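PDB 1QO8: probable fumarate reductase Ifc3 from Shewanella frigidimarina, which reduces fumarate to succinate in an essentially one-way reaction, using FAD and four covalently bound hemes c, and may take part in electron transport to ferric iron. Local coordinates for residues E373-V378 with A412-D417; D386-I391 with A457-D462; K447-K452 with Y489-V494. All coordinates share one frame; numbering follows the deposited sequence.

In the fold
All three contacts lie in the clamp (capping) domain expected of this family, built around one mixed sheet. Contacts 1 and 3 use neighbouring strands, 412-417 and 489-505, but opposite faces: helix 374-377 covers one, the turn after helix 442-448 the other. Contact 2 joins the loop after strand 381-383 to helix 453-469, which begins just past contact 3, and the backbone of Asp386 and Lys452 ties the two together. The chemistry follows the place. Contact 1, buried and nearest the chain centre, is wholly apolar; contact 3 is a small methyl cluster with a partly exposed threonine; contact 2, farthest out, relies on a hydroxyl, a carbonyl and a water.

Contact 1 of 3, residues E373-V378 with A412-D417; sequences ETVRGV and AWIIFD
A short helix laid on one face of a beta-sheet makes this contact, in which Val375 and Arg376 of helix 374-377 meet Ile414 and Phe416 of strand 412-417. The strand turns the two residues on either side of Ile415 toward the helix, while Ile415 itself points away. Val375 supplies a single methyl, CG1, and it serves two partners. With CG1 anti to the backbone N (chi1 -173°), it reaches Ile414 CG2 at 3.8 Å and also lies 4.2 Å from CE2 of the Phe416 ring. Around this pair, Phe416 also meets the ring of Tyr490, and both it and Val375 touch Val427 of helix 425-432.

The other branch of Ile414 serves Arg376. It carries CD1 to within 4.2 Å of Arg376 CG, and Arg376 CD is equally near, the two chains crossing at about a right angle. The packing falls mainly on the aliphatic stem, though Ile414 CD1 also lies obliquely beside the start of the guanidinium. Beyond CD the chain bends (chi3 -84°), and one face of the guanidinium looks toward Glu373 O, which stands 4.3 Å above its plane and offset toward the rim. The NH1 end is held by a hydrogen bond to Glu393 O, so the charged group is tied down while its stem lines an apolar seam.

The 373-378 segment also reaches the active site: Glu373, a fumarate- and succinate-binding residue by similarity, forms a salt bridge with Arg397, the probable proton donor, and the side chains of Arg376 and Arg397 are about 6 Å apart. The arrangement is typical of helix-on-sheet packing, here in the clamp domain of a fumarate reductase, close to its probable substrate site.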
loop_
_atom_site.group_PDB
_atom_site.type_symbol
_atom_site.label_atom_id
_atom_site.label_comp_id
_atom_site.label_asym_id
_atom_site.label_seq_id
_atom_site.Cartn_x
_atom_site.Cartn_y
_atom_site.Cartn_z
ATOM N N GLU A 373 -6.105 19.522 -22.139
ATOM C CA GLU A 373 -5.323 20.732 -21.720
ATOM C C GLU A 373 -5.196 21.700 -22.870
ATOM O O GLU A 373 -5.193 22.919 -22.629
ATOM C CB GLU A 373 -4.015 20.248 -21.111
ATOM C CG GLU A 373 -3.010 19.796 -22.167
ATOM C CD GLU A 373 -1.825 19.133 -21.475
ATOM O OE1 GLU A 373 -1.854 19.015 -20.214
ATOM O OE2 GLU A 373 -0.850 18.717 -22.100
ATOM N N THR A 374 -5.366 21.274 -24.134
ATOM C CA THR A 374 -5.354 22.158 -25.282
ATOM C C THR A 374 -6.560 23.091 -25.292
ATOM O O THR A 374 -6.464 24.139 -26.000
ATOM C CB THR A 374 -5.226 21.437 -26.622
ATOM O OG1 THR A 374 -6.452 20.824 -27.012
ATOM C CG2 THR A 374 -4.147 20.365 -26.625
ATOM N N VAL A 375 -7.626 22.847 -24.519
ATOM C CA VAL A 375 -8.685 23.819 -24.363
ATOM C C VAL A 375 -8.139 25.114 -23.720
ATOM O O VAL A 375 -8.465 26.194 -24.250
ATOM C CB VAL A 375 -9.972 23.384 -23.673
ATOM C CG1 VAL A 375 -11.072 24.440 -23.709
ATOM C CG2 VAL A 375 -10.534 22.114 -24.386
ATOM N N ARG A 376 -7.380 25.021 -22.644
ATOM C CA ARG A 376 -6.655 26.118 -22.039
ATOM C C ARG A 376 -5.515 26.586 -22.974
ATOM O O ARG A 376 -5.438 27.784 -23.249
ATOM C CB ARG A 376 -6.160 25.736 -20.639
ATOM C CG ARG A 376 -7.305 25.397 -19.675
ATOM C CD ARG A 376 -6.718 24.854 -18.359
ATOM N NE ARG A 376 -6.427 23.406 -18.467
ATOM C CZ ARG A 376 -5.327 22.812 -18.101
ATOM N NH1 ARG A 376 -4.346 23.612 -17.658
ATOM N NH2 ARG A 376 -4.995 21.556 -18.033
ATOM N N GLY A 377 -4.791 25.729 -23.651
ATOM C CA GLY A 377 -3.669 26.088 -24.541
ATOM C C GLY A 377 -4.106 27.070 -25.625
ATOM O O GLY A 377 -3.473 28.091 -25.955
ATOM N N VAL A 378 -5.353 26.938 -26.098
ATOM C CA VAL A 378 -5.819 27.671 -27.250
ATOM C C VAL A 378 -6.644 28.824 -26.772
ATOM O O VAL A 378 -7.207 29.612 -27.563
ATOM C CB VAL A 378 -6.471 26.761 -28.340
ATOM C CG1 VAL A 378 -6.924 27.574 -29.560
ATOM C CG2 VAL A 378 -5.629 25.620 -28.877
ATOM N N ALA A 412 -13.706 23.113 -11.034
ATOM C CA ALA A 412 -13.559 24.488 -11.621
ATOM C C ALA A 412 -14.424 24.489 -12.856
ATOM O O ALA A 412 -15.025 23.446 -13.257
ATOM C CB ALA A 412 -12.064 24.720 -11.881
ATOM N N TRP A 413 -14.535 25.626 -13.483
ATOM C CA TRP A 413 -15.165 25.768 -14.795
ATOM C C TRP A 413 -14.161 26.154 -15.874
ATOM O O TRP A 413 -13.377 27.118 -15.728
ATOM C CB TRP A 413 -16.189 26.888 -14.623
ATOM C CG TRP A 413 -17.392 26.595 -13.789
ATOM C CD1 TRP A 413 -17.686 27.096 -12.567
ATOM C CD2 TRP A 413 -18.539 25.807 -14.187
ATOM N NE1 TRP A 413 -18.899 26.610 -12.159
ATOM C CE2 TRP A 413 -19.454 25.853 -13.137
ATOM C CE3 TRP A 413 -18.881 25.138 -15.338
ATOM C CZ2 TRP A 413 -20.698 25.189 -13.165
ATOM C CZ3 TRP A 413 -20.099 24.469 -15.415
ATOM C CH2 TRP A 413 -20.989 24.492 -14.303
ATOM N N ILE A 414 -14.197 25.526 -17.045
ATOM C CA ILE A 414 -13.373 26.062 -18.126
ATOM C C ILE A 414 -14.267 26.848 -19.099
ATOM O O ILE A 414 -15.304 26.270 -19.456
ATOM C CB ILE A 414 -12.535 24.992 -18.795
ATOM C CG1 ILE A 414 -11.419 24.605 -17.802
ATOM C CG2 ILE A 414 -11.983 25.452 -20.130
ATOM C CD1 ILE A 414 -10.633 23.385 -18.188
ATOM N N ILE A 415 -13.865 28.086 -19.373
ATOM C CA ILE A 415 -14.758 29.154 -19.906
ATOM C C ILE A 415 -14.194 29.803 -21.157
ATOM O O ILE A 415 -12.976 29.720 -21.233
ATOM C CB ILE A 415 -14.886 30.130 -18.756
ATOM C CG1 ILE A 415 -16.246 29.650 -18.248
ATOM C CG2 ILE A 415 -14.701 31.621 -18.493
ATOM C CD1 ILE A 415 -16.063 29.281 -16.829
ATOM N N PHE A 416 -15.045 30.115 -22.138
ATOM C CA PHE A 416 -14.498 30.628 -23.393
ATOM C C PHE A 416 -15.652 31.276 -24.155
ATOM O O PHE A 416 -16.798 31.114 -23.704
ATOM C CB PHE A 416 -13.695 29.655 -24.243
ATOM C CG PHE A 416 -14.471 28.370 -24.443
ATOM C CD1 PHE A 416 -15.442 28.270 -25.431
ATOM C CD2 PHE A 416 -14.259 27.303 -23.538
ATOM C CE1 PHE A 416 -16.120 27.034 -25.551
ATOM C CE2 PHE A 416 -14.936 26.083 -23.686
ATOM C CZ PHE A 416 -15.882 25.961 -24.681
ATOM N N ASP A 417 -15.351 32.011 -25.255
ATOM C CA ASP A 417 -16.523 32.651 -25.921
ATOM C C ASP A 417 -16.595 32.041 -27.287
ATOM O O ASP A 417 -15.822 31.087 -27.542
ATOM C CB ASP A 417 -16.290 34.176 -25.914
ATOM C CG ASP A 417 -15.245 34.628 -26.925
ATOM O OD1 ASP A 417 -14.402 33.857 -27.470
ATOM O OD2 ASP A 417 -15.246 35.867 -27.211
#

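Contact 2 of 3, residues D386-I391 with A457-D462; sequences DGNRFI and AKTVSD
Thr459 of helix 453-469 points at Gly387 and Arg389, joining the helix to the loop that follows strand 381-383 in the clamp domain. Its CB already lies 3.4 Å from Gly387 O, and from there the side chain divides into a polar and an apolar branch. With OG1 beside the backbone N (chi1 -65°), the hydroxyl approaches the same carbonyl, OG1 to Gly387 O being 2.7 Å. It also lies within hydrogen-bonding reach of Asp455 O one helical turn back, the familiar return of a threonine hydroxyl to its own helix; one proton cannot satisfy both carbonyls fully. On the receiving side, a water donates to OG1 at 2.8 Å, and this water links the helix to the loop a second time.

The other branch lies against the stem of Arg389: Arg389 CG is 3.9 Å from Thr459 CG2, and the next methylene is only slightly farther. The arginine thus presents methylenes to the threonine and sends its charge elsewhere, bending at chi3 (75°) so that NH2 meets Glu393 and NH1 meets Asp472. Asn388 adds little to the contact, its amide nitrogen being bonded to Asp455. Valine in place of Thr459 would keep the methyl packing but would probably leave Gly387 O and the water without their hydroxyl partner, setting the loop freer to shift against the helix.

Gly387 takes a backbone (phi 103°) in which a CB would jam against the carbonyl O of Asp386; in this conformation its own O faces Thr459. Two residues further on the chain makes its second, water-mediated approach: the amide Arg389 N donates to the bridging water, Arg389 N to the water oxygen being 2.9 Å.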
loop_
_atom_site.group_PDB
_atom_site.type_symbol
_atom_site.label_atom_id
_atom_site.label_comp_id
_atom_site.label_asym_id
_atom_site.label_seq_id
_atom_site.Cartn_x
_atom_site.Cartn_y
_atom_site.Cartn_z
ATOM N N ASP A 386 -17.431 30.385 -7.854
ATOM C CA ASP A 386 -17.813 31.771 -7.789
ATOM C C ASP A 386 -17.586 32.557 -9.091
ATOM O O ASP A 386 -18.247 33.601 -9.287
ATOM C CB ASP A 386 -17.051 32.523 -6.678
ATOM C CG ASP A 386 -17.404 31.930 -5.306
ATOM O OD1 ASP A 386 -18.532 31.450 -5.103
ATOM O OD2 ASP A 386 -16.494 31.931 -4.435
ATOM N N GLY A 387 -16.678 32.062 -9.897
ATOM C CA GLY A 387 -16.310 32.792 -11.103
ATOM C C GLY A 387 -14.988 33.535 -11.020
ATOM O O GLY A 387 -14.785 34.362 -11.902
ATOM N N ASN A 388 -14.057 33.174 -10.143
ATOM C CA ASN A 388 -12.760 33.769 -10.017
ATOM C C ASN A 388 -11.653 32.862 -10.529
ATOM O O ASN A 388 -11.664 31.657 -10.260
ATOM C CB ASN A 388 -12.439 34.081 -8.505
ATOM C CG ASN A 388 -13.481 35.063 -7.987
ATOM O OD1 ASN A 388 -13.725 36.079 -8.662
ATOM N ND2 ASN A 388 -14.239 34.882 -6.927
ATOM N N ARG A 389 -10.661 33.395 -11.225
ATOM C CA ARG A 389 -9.496 32.654 -11.668
ATOM C C ARG A 389 -8.705 32.355 -10.404
ATOM O O ARG A 389 -9.005 33.079 -9.475
ATOM C CB ARG A 389 -8.660 33.508 -12.686
ATOM C CG ARG A 389 -9.365 33.613 -14.063
ATOM C CD ARG A 389 -8.559 34.631 -14.959
ATOM N NE ARG A 389 -7.370 33.945 -15.384
ATOM C CZ ARG A 389 -6.124 34.432 -15.341
ATOM N NH1 ARG A 389 -6.050 35.732 -14.968
ATOM N NH2 ARG A 389 -5.106 33.746 -15.827
ATOM N N PHE A 390 -7.798 31.396 -10.353
ATOM C CA PHE A 390 -7.195 31.056 -9.071
ATOM C C PHE A 390 -5.808 30.565 -9.446
ATOM O O PHE A 390 -4.990 30.328 -8.634
ATOM C CB PHE A 390 -7.861 29.927 -8.263
ATOM C CG PHE A 390 -8.369 28.779 -9.125
ATOM C CD1 PHE A 390 -9.576 28.858 -9.743
ATOM C CD2 PHE A 390 -7.636 27.612 -9.286
ATOM C CE1 PHE A 390 -10.015 27.802 -10.554
ATOM C CE2 PHE A 390 -8.009 26.554 -10.128
ATOM C CZ PHE A 390 -9.250 26.661 -10.716
ATOM N N ILE A 391 -5.418 30.590 -10.709
ATOM C CA ILE A 391 -4.116 30.056 -11.106
ATOM C C ILE A 391 -4.000 30.300 -12.620
ATOM O O ILE A 391 -5.017 30.557 -13.267
ATOM C CB ILE A 391 -3.855 28.592 -10.745
ATOM C CG1 ILE A 391 -2.354 28.354 -10.948
ATOM C CG2 ILE A 391 -4.669 27.541 -11.497
ATOM C CD1 ILE A 391 -1.773 27.166 -10.175
ATOM N N ALA A 457 -18.337 38.701 -14.132
ATOM C CA ALA A 457 -18.191 39.915 -14.922
ATOM C C ALA A 457 -16.909 40.671 -14.576
ATOM O O ALA A 457 -16.279 41.164 -15.462
ATOM C CB ALA A 457 -19.345 40.918 -14.625
ATOM N N LYS A 458 -16.468 40.645 -13.293
ATOM C CA LYS A 458 -15.175 41.247 -13.017
ATOM C C LYS A 458 -14.043 40.437 -13.622
ATOM O O LYS A 458 -13.013 40.940 -14.065
ATOM C CB LYS A 458 -15.025 41.408 -11.492
ATOM C CG LYS A 458 -13.609 41.875 -11.164
ATOM C CD LYS A 458 -13.277 42.025 -9.701
ATOM C CE LYS A 458 -11.940 42.764 -9.480
ATOM N NZ LYS A 458 -11.883 44.030 -10.338
ATOM N N THR A 459 -14.160 39.079 -13.538
ATOM C CA THR A 459 -13.119 38.263 -14.150
ATOM C C THR A 459 -12.982 38.525 -15.656
ATOM O O THR A 459 -11.868 38.588 -16.122
ATOM C CB THR A 459 -13.419 36.752 -13.936
ATOM O OG1 THR A 459 -13.314 36.599 -12.513
ATOM C CG2 THR A 459 -12.451 35.915 -14.735
ATOM N N VAL A 460 -14.074 38.511 -16.377
ATOM C CA VAL A 460 -14.081 38.833 -17.792
ATOM C C VAL A 460 -13.544 40.222 -18.138
ATOM O O VAL A 460 -12.723 40.271 -19.090
ATOM C CB VAL A 460 -15.522 38.656 -18.304
ATOM C CG1 VAL A 460 -15.531 39.027 -19.790
ATOM C CG2 VAL A 460 -15.967 37.191 -18.172
ATOM N N SER A 461 -13.912 41.303 -17.432
ATOM C CA SER A 461 -13.166 42.570 -17.787
ATOM C C SER A 461 -11.736 42.558 -17.342
ATOM O O SER A 461 -10.824 42.947 -18.116
ATOM C CB SER A 461 -13.912 43.818 -17.289
ATOM O OG SER A 461 -13.611 44.122 -15.939
ATOM N N ASP A 462 -11.395 42.011 -16.149
ATOM C CA ASP A 462 -9.940 41.957 -15.879
ATOM C C ASP A 462 -9.300 41.159 -16.975
ATOM O O ASP A 462 -8.252 41.563 -17.447
ATOM C CB ASP A 462 -9.640 41.233 -14.564
ATOM C CG ASP A 462 -10.034 42.043 -13.336
ATOM O OD1 ASP A 462 -10.397 43.229 -13.561
ATOM O OD2 ASP A 462 -9.971 41.470 -12.220
HETATM O O HOH W 1 -10.686 36.309 -11.494
#

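Contact 3 of 3, residues K447-K452 with Y489-V494; sequences KSTGMK and YYAVKV
Torsion choices bring methyl groups of Thr449 and Met451 together over Ala491. In Thr449, chi1 of 58° sets OG1 between the backbone N and the carbonyl carbon and leaves CG2 beside the N, facing the strand; in Met451, an extended chi2 (178°) sends SD toward the strand, and a chi3 of -132° then swings CE to the same place. CG2 of Thr449 lies 4.2 Å from Ala491 CB, and CE of Met451 lies 4.4 Å from that CB. The two methyls are themselves 4.2 Å apart, CG2 of Thr449 to CE of Met451, so the three carbons form a nearly equilateral triangle. The packing is purely apolar and small in area. The threonine hydroxyl plays no part in it, since OG1 turns back to the last turn of helix 442-448, where its main partner is Leu445 O, with Ala446 O also within bonding range.

Between the two contributors stands Gly450, whose positive phi ends helix 442-448 in a Schellman motif; its N bonds to Lys447 O at 3.3 Å. This reversal lets residues on both sides of the glycine face one alanine.

Around the cluster, Leu445 of helix 442-448 also touches Ala491, and Trp413 of strand 412-417 touches both Thr449 and Met451. Strand 489-505 runs between strands 412-417 and 437-439 here, while Lys452 leads, as N-cap, into helix 453-469.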
loop_
_atom_site.group_PDB
_atom_site.type_symbol
_atom_site.label_atom_id
_atom_site.label_comp_id
_atom_site.label_asym_id
_atom_site.label_seq_id
_atom_site.Cartn_x
_atom_site.Cartn_y
_atom_site.Cartn_z
ATOM N N LYS A 447 -25.529 32.698 -14.388
ATOM C CA LYS A 447 -26.736 32.212 -13.742
ATOM C C LYS A 447 -26.936 30.745 -14.054
ATOM O O LYS A 447 -27.119 30.001 -13.106
ATOM C CB LYS A 447 -27.994 33.016 -14.107
ATOM C CG LYS A 447 -28.011 34.280 -13.217
ATOM C CD LYS A 447 -28.436 35.490 -14.033
ATOM C CE LYS A 447 -29.469 36.339 -13.303
ATOM N NZ LYS A 447 -29.356 37.775 -13.754
ATOM N N SER A 448 -26.760 30.327 -15.301
ATOM C CA SER A 448 -26.775 28.888 -15.592
ATOM C C SER A 448 -25.812 28.057 -14.759
ATOM O O SER A 448 -26.137 26.937 -14.361
ATOM C CB SER A 448 -26.464 28.701 -17.083
ATOM O OG SER A 448 -27.445 29.533 -17.721
ATOM N N THR A 449 -24.588 28.506 -14.537
ATOM C CA THR A 449 -23.595 27.682 -13.811
ATOM C C THR A 449 -23.546 27.925 -12.349
ATOM O O THR A 449 -22.609 27.482 -11.654
ATOM C CB THR A 449 -22.211 28.043 -14.446
ATOM O OG1 THR A 449 -22.060 29.456 -14.274
ATOM C CG2 THR A 449 -22.256 27.696 -15.921
ATOM N N GLY A 450 -24.417 28.758 -11.781
ATOM C CA GLY A 450 -24.244 29.167 -10.381
ATOM C C GLY A 450 -22.992 29.946 -10.051
ATOM O O GLY A 450 -22.565 29.979 -8.862
ATOM N N MET A 451 -22.345 30.694 -10.958
ATOM C CA MET A 451 -21.284 31.611 -10.500
ATOM C C MET A 451 -21.908 32.900 -9.976
ATOM O O MET A 451 -23.071 33.213 -10.337
ATOM C CB MET A 451 -20.323 31.877 -11.673
ATOM C CG MET A 451 -19.569 30.625 -12.137
ATOM S SD MET A 451 -18.519 31.014 -13.540
ATOM C CE MET A 451 -18.789 29.785 -14.761
ATOM N N LYS A 452 -21.175 33.676 -9.214
ATOM C CA LYS A 452 -21.619 35.049 -8.847
ATOM C C LYS A 452 -21.568 35.931 -10.089
ATOM O O LYS A 452 -20.504 36.029 -10.714
ATOM C CB LYS A 452 -20.708 35.621 -7.776
ATOM C CG LYS A 452 -20.668 34.785 -6.481
ATOM C CD LYS A 452 -20.170 35.652 -5.338
ATOM C CE LYS A 452 -19.799 34.909 -4.060
ATOM N NZ LYS A 452 -18.865 35.618 -3.131
ATOM N N TYR A 489 -21.341 32.655 -24.716
ATOM C CA TYR A 489 -20.277 32.309 -23.793
ATOM C C TYR A 489 -20.528 30.895 -23.229
ATOM O O TYR A 489 -21.679 30.517 -23.109
ATOM C CB TYR A 489 -20.168 33.318 -22.650
ATOM C CG TYR A 489 -19.966 34.742 -23.213
ATOM C CD1 TYR A 489 -21.055 35.504 -23.552
ATOM C CD2 TYR A 489 -18.719 35.233 -23.429
ATOM C CE1 TYR A 489 -20.845 36.790 -24.092
ATOM C CE2 TYR A 489 -18.490 36.505 -23.929
ATOM C CZ TYR A 489 -19.589 37.276 -24.257
ATOM O OH TYR A 489 -19.352 38.525 -24.793
ATOM N N TYR A 490 -19.454 30.139 -23.006
ATOM C CA TYR A 490 -19.563 28.722 -22.726
ATOM C C TYR A 490 -18.832 28.340 -21.441
ATOM O O TYR A 490 -17.839 29.005 -21.144
ATOM C CB TYR A 490 -18.848 27.935 -23.833
ATOM C CG TYR A 490 -19.585 28.036 -25.154
ATOM C CD1 TYR A 490 -20.626 27.195 -25.514
ATOM C CD2 TYR A 490 -19.204 29.060 -26.039
ATOM C CE1 TYR A 490 -21.272 27.359 -26.743
ATOM C CE2 TYR A 490 -19.811 29.225 -27.265
ATOM C CZ TYR A 490 -20.837 28.354 -27.597
ATOM O OH TYR A 490 -21.439 28.535 -28.819
ATOM N N ALA A 491 -19.284 27.241 -20.810
ATOM C CA ALA A 491 -18.479 26.661 -19.723
ATOM C C ALA A 491 -18.613 25.124 -19.632
ATOM O O ALA A 491 -19.710 24.587 -19.851
ATOM C CB ALA A 491 -18.943 27.221 -18.394
ATOM N N VAL A 492 -17.524 24.477 -19.188
ATOM C CA VAL A 492 -17.572 23.070 -18.913
ATOM C C VAL A 492 -17.122 22.826 -17.435
ATOM O O VAL A 492 -16.095 23.413 -17.049
ATOM C CB VAL A 492 -16.522 22.135 -19.486
ATOM C CG1 VAL A 492 -17.127 20.757 -19.774
ATOM C CG2 VAL A 492 -15.579 22.729 -20.474
ATOM N N LYS A 493 -17.852 21.963 -16.735
ATOM C CA LYS A 493 -17.474 21.734 -15.332
ATOM C C LYS A 493 -16.434 20.647 -15.180
ATOM O O LYS A 493 -16.582 19.598 -15.809
ATOM C CB LYS A 493 -18.744 21.423 -14.539
ATOM C CG LYS A 493 -18.540 21.339 -13.017
ATOM C CD LYS A 493 -19.991 21.106 -12.503
ATOM C CE LYS A 493 -20.225 21.315 -11.059
ATOM N NZ LYS A 493 -21.706 20.999 -10.762
ATOM N N VAL A 494 -15.263 20.920 -14.553
ATOM C CA VAL A 494 -14.192 19.902 -14.485
ATOM C C VAL A 494 -13.596 19.723 -13.120
ATOM O O VAL A 494 -13.817 20.509 -12.217
ATOM C CB VAL A 494 -13.040 20.255 -15.433
ATOM C CG1 VAL A 494 -13.602 20.489 -16.840
ATOM C CG2 VAL A 494 -12.330 21.556 -14.951
#